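Local coordinates for p800 reaction center core protein (Heliobacterium modesticaldum, PDB 5V8K), which forms the homodimeric core of a heliobacterial photosynthetic reaction center, holding bacteriochlorophyll g and related pigments in the membrane and contributing cysteines to an iron-sulfur cluster, at residues A[450-455]-A[589-594]; A[344-349]-A[472-477]; A[404-409]-A[415-420]; A[42-47]-A[73-78]. All blocks are in the same frame, centred on the assembly; numbering follows the deposited sequence.

Interaction 1 of 4, residues A[450-455]-A[589-594]; sequences QVIAPA and MTIVCM. With GBF (Bacteriochlorophyll g), chain D.
Ile452 and Ala453 meet Ile591 and Met594 where two transmembrane helices, 449-459 and 575-599, run almost parallel, their segment axes 7° apart and no closer than 11.6 Å. At that spacing the backbones do not touch, and a few long side chains bridge the gap within the pigment-filled core of this photosystem I-like fold. Gln450, at the start of the first segment, faces a bacteriochlorophyll g instead of the other helix. Its chain bends at chi2 (-46°) and lays the amide over a pyrrole ring, Gln450 NE2 standing 3.4 Å from C3B of the pigment. OE1 of Gln450 accepts a short 2.5 Å bond from a water whose oxygen lies 2.6 Å from the magnesium, so Gln450 acts in the second shell, positioning the axial water. Val451 turns to helices 258-291 and 376-401. Ile452 then points across: its CG2 meets Ile591 CD1 at 4.1 Å and Met594 SD at 3.9 Å. Ala453 offers its CA and, at longer range, its CB to the methyl end of Met594, and it shares with Thr590, Cys593 and Met594 the pocket of a bacteriochlorophyll g'. The helix kinks at Pro454, whose nitrogen has no hydrogen to give the preceding turn, and whose ring lies against Ile385 and Tyr333. Met594 spans the gap with CG anti to its carbonyl carbon (chi1 -66°) and a bend at chi3, which brings CE to 3.7 Å from Ala453 CA.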
# COMPACT_ATOMS: atom_id res chain seq x y z
N GLN A 450 1.14 -11.12 8.88
CA GLN A 450 0.33 -12.29 8.56
C GLN A 450 -0.10 -13.09 9.79
O GLN A 450 -0.92 -14.00 9.66
CB GLN A 450 1.10 -13.19 7.59
CG GLN A 450 1.27 -12.59 6.25
CD GLN A 450 -0.02 -12.01 5.79
OE1 GLN A 450 -0.22 -10.80 5.84
NE2 GLN A 450 -0.95 -12.88 5.42
N VAL A 451 0.45 -12.78 10.95
CA VAL A 451 -0.04 -13.30 12.22
C VAL A 451 -1.02 -12.31 12.87
O VAL A 451 -2.14 -12.67 13.24
CB VAL A 451 1.14 -13.61 13.17
CG1 VAL A 451 0.65 -14.11 14.49
CG2 VAL A 451 2.12 -14.61 12.52
N ILE A 452 -0.62 -11.04 12.95
CA ILE A 452 -1.38 -10.05 13.69
C ILE A 452 -2.74 -9.80 13.04
O ILE A 452 -3.76 -9.73 13.72
CB ILE A 452 -0.55 -8.76 13.84
CG1 ILE A 452 0.65 -9.06 14.75
CG2 ILE A 452 -1.39 -7.62 14.49
CD1 ILE A 452 1.78 -8.03 14.66
N ALA A 453 -2.78 -9.64 11.72
CA ALA A 453 -4.03 -9.22 11.10
C ALA A 453 -5.10 -10.30 11.18
O ALA A 453 -6.19 -10.02 11.72
CB ALA A 453 -3.78 -8.78 9.66
N PRO A 454 -4.87 -11.53 10.73
CA PRO A 454 -5.90 -12.55 10.90
C PRO A 454 -6.29 -12.79 12.35
O PRO A 454 -7.45 -13.13 12.64
CB PRO A 454 -5.25 -13.81 10.29
CG PRO A 454 -4.06 -13.36 9.65
CD PRO A 454 -3.63 -12.09 10.13
N ALA A 455 -5.33 -12.75 13.27
CA ALA A 455 -5.65 -12.91 14.68
C ALA A 455 -6.60 -11.81 15.14
O ALA A 455 -7.62 -12.09 15.78
CB ALA A 455 -4.38 -12.89 15.51
N MET A 589 2.27 2.09 11.63
CA MET A 589 1.08 2.71 11.03
C MET A 589 0.00 1.68 10.70
O MET A 589 -1.20 1.97 10.79
CB MET A 589 1.46 3.52 9.80
CG MET A 589 2.25 4.80 10.07
SD MET A 589 1.47 5.95 11.20
CE MET A 589 2.40 5.55 12.62
N THR A 590 0.40 0.47 10.33
CA THR A 590 -0.57 -0.61 10.20
C THR A 590 -1.25 -0.88 11.53
O THR A 590 -2.48 -0.99 11.62
CB THR A 590 0.11 -1.87 9.70
OG1 THR A 590 0.70 -1.65 8.39
CG2 THR A 590 -0.88 -2.97 9.62
N ILE A 591 -0.46 -0.94 12.61
CA ILE A 591 -1.01 -1.17 13.93
C ILE A 591 -1.96 -0.03 14.35
O ILE A 591 -2.98 -0.27 15.00
CB ILE A 591 0.13 -1.39 14.96
CG1 ILE A 591 0.97 -2.62 14.63
CG2 ILE A 591 -0.45 -1.57 16.36
CD1 ILE A 591 0.21 -3.85 14.24
N VAL A 592 -1.64 1.23 13.98
CA VAL A 592 -2.53 2.35 14.30
C VAL A 592 -3.90 2.14 13.68
O VAL A 592 -4.94 2.41 14.30
CB VAL A 592 -1.94 3.69 13.82
CG1 VAL A 592 -3.02 4.77 13.75
CG2 VAL A 592 -0.77 4.12 14.70
N CYS A 593 -3.92 1.68 12.43
CA CYS A 593 -5.17 1.45 11.72
C CYS A 593 -5.98 0.37 12.43
O CYS A 593 -7.19 0.53 12.64
CB CYS A 593 -4.85 1.07 10.28
SG CYS A 593 -4.24 2.45 9.27
N MET A 594 -5.30 -0.69 12.88
CA MET A 594 -5.96 -1.77 13.60
C MET A 594 -6.44 -1.28 14.95
O MET A 594 -7.49 -1.69 15.43
CB MET A 594 -5.01 -2.96 13.75
CG MET A 594 -4.67 -3.63 12.39
SD MET A 594 -3.54 -4.98 12.65
CE MET A 594 -4.81 -6.12 13.02
MG GBF D . -1.28 -9.48 2.16
CHA GBF D . -3.81 -7.64 0.56
CHB GBF D . -2.88 -12.24 1.32
CHC GBF D . 1.69 -11.10 2.87
CHD GBF D . 0.49 -6.42 2.57
NA GBF D . -3.03 -9.88 1.26
C1A GBF D . -4.05 -9.09 0.83
C2A GBF D . -5.36 -9.71 0.38
C3A GBF D . -5.01 -11.19 0.61
C4A GBF D . -3.56 -11.09 1.13
CMA GBF D . -5.97 -11.76 1.63
CAA GBF D . -5.90 -9.50 -1.04
CBA GBF D . -7.34 -10.01 -1.13
CGA GBF D . -7.37 -11.33 -1.90
O1A GBF D . -6.38 -11.86 -2.40
O2A GBF D . -8.67 -11.89 -2.14
NB GBF D . -0.67 -11.40 2.03
C1B GBF D . -1.48 -12.45 1.79
C2B GBF D . -0.76 -13.64 1.97
C3B GBF D . 0.51 -13.27 2.39
C4B GBF D . 0.51 -11.87 2.44
CMB GBF D . -1.32 -15.02 1.79
CAB GBF D . 1.65 -14.11 2.80
CBB GBF D . 1.63 -15.37 3.08
NC GBF D . 0.68 -8.89 2.48
C1C GBF D . 1.69 -9.63 2.92
C2C GBF D . 2.99 -9.14 3.50
C3C GBF D . 2.46 -7.77 3.37
C4C GBF D . 1.19 -7.67 2.82
CMC GBF D . 3.27 -9.66 4.89
CAC GBF D . 3.21 -6.56 3.79
CBC GBF D . 4.64 -6.53 4.37
ND GBF D . -1.52 -7.54 1.81
C1D GBF D . -0.82 -6.43 1.90
C2D GBF D . -1.29 -5.08 1.23
C3D GBF D . -2.45 -5.73 0.80
C4D GBF D . -2.62 -7.11 1.11
CMD GBF D . -0.67 -3.73 1.19
CAD GBF D . -3.72 -5.34 0.19
OBD GBF D . -4.03 -4.30 -0.52
CBD GBF D . -4.61 -6.54 -0.00
CGD GBF D . -5.95 -6.27 0.66
O1D GBF D . -6.30 -6.70 1.76
O2D GBF D . -6.86 -5.38 -0.02
CED GBF D . -8.03 -4.95 0.64
C1 GBF D . -8.81 -13.08 -2.91
C2 GBF D . -8.72 -12.76 -4.36
C3 GBF D . -9.82 -12.72 -5.12
C4 GBF D . -11.17 -12.92 -4.49
C5 GBF D . -9.71 -12.41 -6.59
C6 GBF D . -10.06 -13.61 -7.48
C7 GBF D . -8.97 -14.67 -7.38
C8 GBF D . -8.38 -15.26 -8.43
C9 GBF D . -8.70 -14.89 -9.83
C10 GBF D . -7.29 -16.27 -8.20
C11 GBF D . -6.08 -15.47 -7.76
C12 GBF D . -5.59 -14.71 -8.96
C13 GBF D . -5.20 -13.44 -8.91
C14 GBF D . -4.71 -12.84 -10.17
C15 GBF D . -5.25 -12.61 -7.68
O HOH W 1 -2.07 -9.55 4.62

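Interaction 2 of 4, residues A[344-349]-A[472-477]; sequences IHAASK and APYNDI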
# COMPACT_ATOMS: atom_id res chain seq x y z
N ILE A 344 -19.47 -13.45 -3.26
CA ILE A 344 -19.54 -12.28 -4.12
C ILE A 344 -20.61 -12.47 -5.19
O ILE A 344 -21.43 -11.57 -5.42
CB ILE A 344 -18.17 -11.99 -4.75
CG1 ILE A 344 -17.21 -11.32 -3.73
CG2 ILE A 344 -18.29 -11.06 -5.98
CD1 ILE A 344 -15.75 -11.25 -4.24
N HIS A 345 -20.62 -13.65 -5.84
CA HIS A 345 -21.40 -13.89 -7.05
C HIS A 345 -22.70 -14.62 -6.77
O HIS A 345 -23.34 -15.10 -7.71
CB HIS A 345 -20.56 -14.66 -8.08
CG HIS A 345 -19.40 -13.89 -8.61
ND1 HIS A 345 -18.15 -13.94 -8.04
CD2 HIS A 345 -19.30 -13.03 -9.65
CE1 HIS A 345 -17.32 -13.14 -8.70
NE2 HIS A 345 -18.00 -12.56 -9.67
N ALA A 346 -23.13 -14.69 -5.52
CA ALA A 346 -24.23 -15.58 -5.15
C ALA A 346 -25.53 -15.23 -5.87
O ALA A 346 -26.36 -16.12 -6.11
CB ALA A 346 -24.43 -15.54 -3.64
N ALA A 347 -25.73 -13.96 -6.24
CA ALA A 347 -26.95 -13.58 -6.94
C ALA A 347 -26.96 -14.02 -8.40
O ALA A 347 -28.03 -13.98 -9.03
CB ALA A 347 -27.16 -12.07 -6.84
N SER A 348 -25.81 -14.44 -8.97
CA SER A 348 -25.77 -14.72 -10.40
C SER A 348 -26.59 -15.95 -10.71
O SER A 348 -26.63 -16.91 -9.93
CB SER A 348 -24.34 -14.93 -10.93
OG SER A 348 -23.75 -16.09 -10.37
N LYS A 349 -27.25 -15.92 -11.84
CA LYS A 349 -28.03 -17.07 -12.27
C LYS A 349 -27.28 -17.92 -13.29
O LYS A 349 -27.46 -19.14 -13.31
CB LYS A 349 -29.38 -16.60 -12.83
N ALA A 472 -26.81 -14.80 1.17
CA ALA A 472 -28.04 -15.45 1.63
C ALA A 472 -28.09 -16.95 1.37
O ALA A 472 -28.53 -17.68 2.27
CB ALA A 472 -29.25 -14.78 0.98
N PRO A 473 -27.67 -17.47 0.21
CA PRO A 473 -27.70 -18.92 0.00
C PRO A 473 -26.90 -19.72 1.02
O PRO A 473 -27.10 -20.93 1.15
CB PRO A 473 -27.12 -19.09 -1.41
CG PRO A 473 -27.30 -17.78 -2.08
CD PRO A 473 -27.28 -16.73 -1.01
N TYR A 474 -25.95 -19.08 1.73
CA TYR A 474 -25.11 -19.79 2.69
C TYR A 474 -25.45 -19.44 4.14
O TYR A 474 -24.67 -19.75 5.05
CB TYR A 474 -23.63 -19.51 2.38
CG TYR A 474 -23.32 -19.66 0.91
CD1 TYR A 474 -23.47 -20.88 0.26
CD2 TYR A 474 -22.90 -18.58 0.15
CE1 TYR A 474 -23.20 -21.03 -1.08
CE2 TYR A 474 -22.61 -18.71 -1.20
CZ TYR A 474 -22.76 -19.95 -1.81
OH TYR A 474 -22.49 -20.08 -3.14
N ASN A 475 -26.61 -18.84 4.38
CA ASN A 475 -26.96 -18.34 5.71
C ASN A 475 -27.05 -19.46 6.73
O ASN A 475 -26.70 -19.26 7.90
CB ASN A 475 -28.27 -17.58 5.65
CG ASN A 475 -28.60 -16.89 6.96
OD1 ASN A 475 -29.55 -17.26 7.64
ND2 ASN A 475 -27.77 -15.95 7.35
N ASP A 476 -27.48 -20.64 6.32
CA ASP A 476 -27.59 -21.76 7.25
C ASP A 476 -26.25 -22.09 7.89
O ASP A 476 -26.18 -22.47 9.06
CB ASP A 476 -28.17 -22.99 6.53
CG ASP A 476 -27.40 -23.36 5.25
OD1 ASP A 476 -26.87 -22.47 4.53
OD2 ASP A 476 -27.33 -24.58 4.93
N ILE A 477 -25.16 -21.95 7.12
CA ILE A 477 -23.83 -22.29 7.63
C ILE A 477 -23.41 -21.26 8.68
O ILE A 477 -22.84 -21.61 9.72
CB ILE A 477 -22.83 -22.36 6.47
CG1 ILE A 477 -23.15 -23.56 5.58
CG2 ILE A 477 -21.40 -22.45 6.97
CD1 ILE A 477 -22.47 -23.50 4.20
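His345 O is gripped twice by Ser348, from N and from OG, each at 2.9 Å, in the type I beta turn that holds Ala346 out against Pro473 and Tyr474. This turn follows the end of helix 311-344, while the partner segment is a short 3-10 turn leading into helix 475-488 with Tyr474 at the N-cap position, so the contact joins two helix-end connections. The OG bond lies in the carbonyl plane, with a C=O...OG angle of 156°; chi1 of Ser348 (66°) sets OG between its own backbone N and carbonyl carbon, from where it reaches back to His345 O. Across the gap the contact is purely apolar. The methyl of Ala346 touches Pro473 CG at 4.0 Å and, further along, Tyr474 CE2 at 4.4 Å. Pro473 also shields the aromatic ring, its CB standing 4.2 Å above the Tyr474 ring plane over the centre. Tyr474 OH is held by Met356 O, which fixes the far end of the ring. The His345 side chain leads away from segment 472-477 into the dimer interface: ND1 bonds to Ile341 O, and NE2 to ND1 of His520 of the second subunit.

Interaction 3 of 4, residues A[404-409]-A[415-420]; sequences KVSPWT and KAKRDG
Lys417, with Lys404 and Ala416, carries the contact that folds the chain back on itself round the short helix 407-411, which Ser406 N-caps. The return segment leads on toward Cys424 and Cys433, ligands of the [4Fe-4S] cluster. A single backbone bond joins the two segments: Lys417 N gives its hydrogen to Lys404 O at 2.9 Å, with an N-H...O angle of 153°. The same oxygen receives a CA-H...O contact from Ala416 CA, which lies 3.4 Å from Lys404 O. Lys404 sends its CG anti to its backbone N (chi1 178°) and bends at chi2, so that CD passes 4.1 Å from Ala416 CB. That methyl also rests 4.0 Å from Val405 CG1 and is thus flanked by two side chains of the first segment. The ammonium group of Lys417 is drawn onward to Phe402 O and Ile435 O, and it forms a salt bridge with Glu548 of the second subunit, which would be expected to keep this buried lysine charged. Glu548 of that subunit also bonds Ser406 OG, the cap that accepts weakly from Trp408 N and Thr409 N. On its way there the aliphatic chain of Lys417, extended beyond CG, runs at about a right angle past Thr409, whose CG2 packs against Lys417 CG and comes to 3.7 Å from Lys417 CE.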
# COMPACT_ATOMS: atom_id res chain seq x y z
N LYS A 404 26.12 -15.67 8.41
CA LYS A 404 27.55 -15.71 8.13
C LYS A 404 27.83 -16.28 6.74
O LYS A 404 28.45 -15.62 5.91
CB LYS A 404 28.23 -16.55 9.21
CG LYS A 404 29.73 -16.72 9.02
CD LYS A 404 30.45 -15.44 9.30
CE LYS A 404 31.93 -15.74 9.58
NZ LYS A 404 32.62 -14.50 9.96
N VAL A 405 27.40 -17.52 6.48
CA VAL A 405 27.47 -18.08 5.14
C VAL A 405 26.14 -18.74 4.82
O VAL A 405 25.33 -19.04 5.71
CB VAL A 405 28.64 -19.08 4.97
CG1 VAL A 405 29.97 -18.42 5.25
CG2 VAL A 405 28.47 -20.27 5.87
N SER A 406 25.88 -18.87 3.53
CA SER A 406 24.66 -19.49 3.05
C SER A 406 24.95 -20.13 1.72
O SER A 406 26.03 -19.92 1.13
CB SER A 406 23.52 -18.46 2.92
OG SER A 406 23.76 -17.64 1.80
N PRO A 407 24.05 -20.95 1.19
CA PRO A 407 24.26 -21.49 -0.15
C PRO A 407 24.43 -20.38 -1.18
O PRO A 407 25.17 -20.56 -2.15
CB PRO A 407 23.02 -22.34 -0.40
CG PRO A 407 22.44 -22.61 0.95
CD PRO A 407 22.82 -21.49 1.82
N TRP A 408 23.81 -19.22 -0.95
CA TRP A 408 23.92 -18.11 -1.89
C TRP A 408 25.33 -17.51 -1.89
O TRP A 408 25.91 -17.29 -2.96
CB TRP A 408 22.85 -17.06 -1.57
CG TRP A 408 22.79 -15.97 -2.55
CD1 TRP A 408 22.01 -15.91 -3.69
CD2 TRP A 408 23.54 -14.76 -2.51
NE1 TRP A 408 22.25 -14.72 -4.36
CE2 TRP A 408 23.18 -14.00 -3.65
CE3 TRP A 408 24.50 -14.25 -1.62
CZ2 TRP A 408 23.76 -12.78 -3.93
CZ3 TRP A 408 25.08 -13.01 -1.90
CH2 TRP A 408 24.71 -12.30 -3.05
N THR A 409 25.92 -17.27 -0.70
CA THR A 409 27.27 -16.69 -0.66
C THR A 409 28.29 -17.64 -1.27
O THR A 409 29.25 -17.21 -1.91
CB THR A 409 27.70 -16.33 0.78
OG1 THR A 409 27.76 -17.51 1.61
CG2 THR A 409 26.78 -15.32 1.43
N LYS A 415 33.43 -15.39 0.56
CA LYS A 415 33.90 -16.11 1.73
C LYS A 415 32.86 -16.10 2.85
O LYS A 415 32.57 -17.14 3.46
CB LYS A 415 35.21 -15.48 2.19
CG LYS A 415 35.99 -16.28 3.22
CD LYS A 415 35.60 -15.91 4.66
CE LYS A 415 36.83 -15.86 5.56
NZ LYS A 415 37.45 -17.21 5.78
N ALA A 416 32.26 -14.94 3.11
CA ALA A 416 31.32 -14.78 4.21
C ALA A 416 30.72 -13.38 4.15
O ALA A 416 31.37 -12.44 3.70
CB ALA A 416 32.02 -15.02 5.55
N LYS A 417 29.48 -13.26 4.61
CA LYS A 417 28.90 -11.93 4.83
C LYS A 417 29.76 -11.18 5.85
O LYS A 417 30.19 -11.76 6.84
CB LYS A 417 27.47 -12.09 5.30
CG LYS A 417 26.57 -12.71 4.24
CD LYS A 417 25.21 -13.03 4.78
CE LYS A 417 24.39 -13.84 3.77
NZ LYS A 417 23.00 -14.08 4.20
N ARG A 418 30.09 -9.92 5.58
CA ARG A 418 31.07 -9.22 6.41
C ARG A 418 30.56 -9.00 7.84
O ARG A 418 31.29 -9.26 8.80
CB ARG A 418 31.45 -7.89 5.74
CG ARG A 418 31.89 -6.75 6.70
CD ARG A 418 32.00 -5.38 5.99
NE ARG A 418 30.83 -5.12 5.14
CZ ARG A 418 30.87 -4.88 3.83
NH1 ARG A 418 32.03 -4.82 3.19
NH2 ARG A 418 29.75 -4.68 3.16
N ASP A 419 29.32 -8.54 8.00
CA ASP A 419 28.78 -8.27 9.33
C ASP A 419 27.28 -8.46 9.29
O ASP A 419 26.71 -8.94 8.31
CB ASP A 419 29.19 -6.88 9.80
CG ASP A 419 28.69 -5.79 8.88
OD1 ASP A 419 27.57 -5.90 8.36
OD2 ASP A 419 29.44 -4.81 8.67
N GLY A 420 26.62 -8.06 10.38
CA GLY A 420 25.20 -8.21 10.55
C GLY A 420 24.35 -7.05 10.11
O GLY A 420 23.12 -7.15 10.22

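Interaction 4 of 4, residues A[42-47]-A[73-78]; sequences HHLSWD and VALSPD. Unlike the reference sequence in segment 73-78: Val73 (reference Thr). With GBF (Bacteriochlorophyll g), chain I.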
# COMPACT_ATOMS: atom_id res chain seq x y z
N HIS A 42 -3.86 12.99 32.50
CA HIS A 42 -3.97 13.61 31.20
C HIS A 42 -4.47 12.60 30.17
O HIS A 42 -4.45 11.40 30.39
CB HIS A 42 -2.61 14.16 30.77
CG HIS A 42 -2.08 15.21 31.68
ND1 HIS A 42 -2.57 16.49 31.69
CD2 HIS A 42 -1.11 15.16 32.62
CE1 HIS A 42 -1.93 17.20 32.60
NE2 HIS A 42 -1.05 16.41 33.19
N HIS A 43 -4.94 13.11 29.04
CA HIS A 43 -5.46 12.25 27.96
C HIS A 43 -6.61 11.37 28.44
O HIS A 43 -6.66 10.18 28.14
CB HIS A 43 -4.36 11.36 27.38
CG HIS A 43 -3.28 12.12 26.68
ND1 HIS A 43 -2.44 11.53 25.77
CD2 HIS A 43 -2.89 13.41 26.78
CE1 HIS A 43 -1.59 12.43 25.31
NE2 HIS A 43 -1.83 13.57 25.92
N LEU A 44 -7.52 11.94 29.23
CA LEU A 44 -8.72 11.24 29.65
C LEU A 44 -9.86 11.47 28.66
O LEU A 44 -10.51 10.52 28.21
CB LEU A 44 -9.12 11.72 31.04
CG LEU A 44 -8.04 11.68 32.12
CD1 LEU A 44 -8.63 11.91 33.53
CD2 LEU A 44 -7.34 10.37 32.06
N SER A 45 -10.11 12.74 28.36
CA SER A 45 -11.15 13.23 27.46
C SER A 45 -11.02 14.75 27.40
O SER A 45 -10.15 15.34 28.07
CB SER A 45 -12.55 12.80 27.91
OG SER A 45 -12.86 13.32 29.19
N TRP A 46 -11.81 15.41 26.56
CA TRP A 46 -11.77 16.87 26.52
C TRP A 46 -12.35 17.47 27.79
O TRP A 46 -11.94 18.56 28.19
CB TRP A 46 -12.56 17.41 25.31
CG TRP A 46 -12.03 17.01 23.98
CD1 TRP A 46 -12.70 16.30 23.02
CD2 TRP A 46 -10.75 17.30 23.44
NE1 TRP A 46 -11.88 16.09 21.91
CE2 TRP A 46 -10.68 16.71 22.15
CE3 TRP A 46 -9.63 18.00 23.93
CZ2 TRP A 46 -9.56 16.80 21.34
CZ3 TRP A 46 -8.52 18.09 23.12
CH2 TRP A 46 -8.48 17.47 21.84
N ASP A 47 -13.31 16.81 28.42
CA ASP A 47 -13.97 17.35 29.61
C ASP A 47 -14.35 16.21 30.53
O ASP A 47 -15.49 15.71 30.49
CB ASP A 47 -15.21 18.14 29.26
CG ASP A 47 -15.94 18.68 30.51
OD1 ASP A 47 -15.31 18.88 31.59
OD2 ASP A 47 -17.17 18.84 30.40
N VAL A 73 -13.81 7.12 39.24
CA VAL A 73 -14.23 8.34 38.55
C VAL A 73 -13.00 9.07 38.02
O VAL A 73 -11.95 9.12 38.68
CB VAL A 73 -15.03 9.26 39.49
CG1 VAL A 73 -15.53 10.47 38.70
CG2 VAL A 73 -16.16 8.58 40.11
N ALA A 74 -13.14 9.67 36.84
CA ALA A 74 -12.06 10.47 36.29
C ALA A 74 -11.59 11.50 37.31
O ALA A 74 -12.40 12.21 37.92
CB ALA A 74 -12.52 11.18 35.03
N LEU A 75 -10.28 11.53 37.52
CA LEU A 75 -9.63 12.51 38.38
C LEU A 75 -10.15 12.45 39.81
O LEU A 75 -10.19 13.47 40.50
CB LEU A 75 -9.78 13.93 37.80
CG LEU A 75 -9.20 14.13 36.38
CD1 LEU A 75 -9.47 15.55 35.91
CD2 LEU A 75 -7.69 13.86 36.35
N SER A 76 -10.56 11.27 40.29
CA SER A 76 -11.04 11.16 41.67
C SER A 76 -9.90 11.38 42.65
O SER A 76 -8.72 11.32 42.28
CB SER A 76 -11.65 9.79 41.93
OG SER A 76 -10.60 8.81 42.00
N PRO A 77 -10.22 11.61 43.93
CA PRO A 77 -9.14 11.69 44.93
C PRO A 77 -8.28 10.44 44.96
O PRO A 77 -7.06 10.56 45.10
CB PRO A 77 -9.90 11.95 46.25
CG PRO A 77 -11.19 12.65 45.83
CD PRO A 77 -11.54 11.99 44.49
N ASP A 78 -8.84 9.25 44.78
CA ASP A 78 -8.02 8.05 44.73
C ASP A 78 -7.08 8.08 43.52
O ASP A 78 -5.88 7.80 43.65
CB ASP A 78 -8.91 6.80 44.64
CG ASP A 78 -9.58 6.45 45.94
OD1 ASP A 78 -9.12 6.88 47.03
OD2 ASP A 78 -10.57 5.69 45.87
MG GBF I . -0.68 15.41 24.82
CHA GBF I . -2.99 17.40 26.49
CHB GBF I . -2.60 15.42 22.14
CHC GBF I . 1.84 13.60 23.39
CHD GBF I . 1.52 16.00 27.62
NA GBF I . -2.40 16.25 24.40
C1A GBF I . -3.29 16.94 25.11
C2A GBF I . -4.58 17.38 24.47
C3A GBF I . -4.49 16.53 23.22
C4A GBF I . -3.07 16.05 23.24
CMA GBF I . -5.43 15.32 23.26
CAA GBF I . -4.79 18.86 24.11
CBA GBF I . -3.76 19.47 23.17
CGA GBF I . -2.51 19.78 23.95
O1A GBF I . -2.63 20.43 24.97
O2A GBF I . -1.33 18.95 23.82
NB GBF I . -0.40 14.70 22.96
C1B GBF I . -1.32 14.69 21.99
C2B GBF I . -0.79 14.00 20.91
C3B GBF I . 0.46 13.50 21.29
C4B GBF I . 0.63 13.92 22.61
CMB GBF I . -1.48 13.85 19.60
CAB GBF I . 1.47 12.72 20.53
CBB GBF I . 1.47 12.49 19.23
NC GBF I . 1.23 14.95 25.39
C1C GBF I . 2.09 14.18 24.73
C2C GBF I . 3.44 13.76 25.22
C3C GBF I . 3.20 14.56 26.42
C4C GBF I . 1.96 15.19 26.50
CMC GBF I . 3.44 12.26 25.49
CAC GBF I . 4.19 14.68 27.52
CBC GBF I . 5.55 14.00 27.48
ND GBF I . -0.58 16.44 26.54
C1D GBF I . 0.18 16.57 27.60
C2D GBF I . -0.32 17.31 28.93
C3D GBF I . -1.55 17.55 28.30
C4D GBF I . -1.72 17.09 26.97
CMD GBF I . 0.34 17.60 30.23
CAD GBF I . -2.90 18.00 28.73
OBD GBF I . -3.23 18.82 29.65
CBD GBF I . -3.80 18.03 27.54
CGD GBF I . -5.05 17.25 27.76
O1D GBF I . -5.04 16.18 28.32
O2D GBF I . -6.33 17.73 27.35
CED GBF I . -7.44 16.85 27.53
C1 GBF I . -0.13 19.32 24.52
C2 GBF I . 0.80 19.97 23.52
C3 GBF I . 1.78 19.35 22.85
C4 GBF I . 2.58 20.19 21.89
C5 GBF I . 2.12 17.88 23.00
C6 GBF I . 3.56 17.64 23.41
C7 GBF I . 4.08 16.39 22.74
C8 GBF I . 5.27 15.89 23.11
C9 GBF I . 6.01 16.62 24.20
C10 GBF I . 5.81 14.62 22.45
C11 GBF I . 7.30 14.74 22.15
C12 GBF I . 8.06 13.46 22.50
C13 GBF I . 9.23 13.48 23.19
C14 GBF I . 9.84 14.77 23.67
C15 GBF I . 10.00 12.21 23.51
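Leu44 overlaps Leu75 with one methyl, CD1 lying 3.6 Å from Leu75 CD2, as the two side chains cross obliquely. Leu75 belongs to a type II beta turn, Val73 to Ser76, closed by a bond from Ser76 N to Val73 O; the turn leads into helix 77-97, where Ser76 is the N-cap and its OG bonds Ala79 N. Ala74 adds its CB, 4.2 Å from Leu44 CD1, so the leucine meets both central residues of the turn. The residues on either side of Leu44 in sequence bind bacteriochlorophyll g. His43 reaches the magnesium of one such pigment as axial ligand, NE2 standing 2.4 Å from the metal, with the macrocycle nitrogen ND near the ring plane at its edge. Its backbone N also gives a nearly straight hydrogen bond (171°) to O1D of the same pigment, so one residue grips the pigment at its metal and at its ester carbonyl. Methyl CMD of this same pigment sits over one face of the His42 ring, 3.3 Å above its centre, while His42 NE2 ligates the magnesium of a second bacteriochlorophyll g. Adjacent histidines therefore hold two pigments, and Leu44 ties their loop to the turn. Trp46 meets the pigment held by His43 with the edge of its ring, Trp46 CZ3 lying 3.9 Å from the pigment atom CAA.

From the N terminus, interaction 4 closes the first loop, joining the loop after helix 18-39 to the turn before helix 77-97, and is complete well before the others begin. Interaction 2 opens next, at the end of helix 311-344, and its long loop encloses interaction 3, a short return of the chain round helix 407-411. Interaction 1 opens inside that loop, at 450-455, but closes only at 589-594, after interaction 2 has closed at 472-477, so these two cross. Interaction 1 lies deep among the transmembrane helices, its centre about 33 Å from that of interaction 3. Interactions 3 and 4 lie on opposite sides of the chain's centre, and interactions 2 and 3 both reach the second subunit.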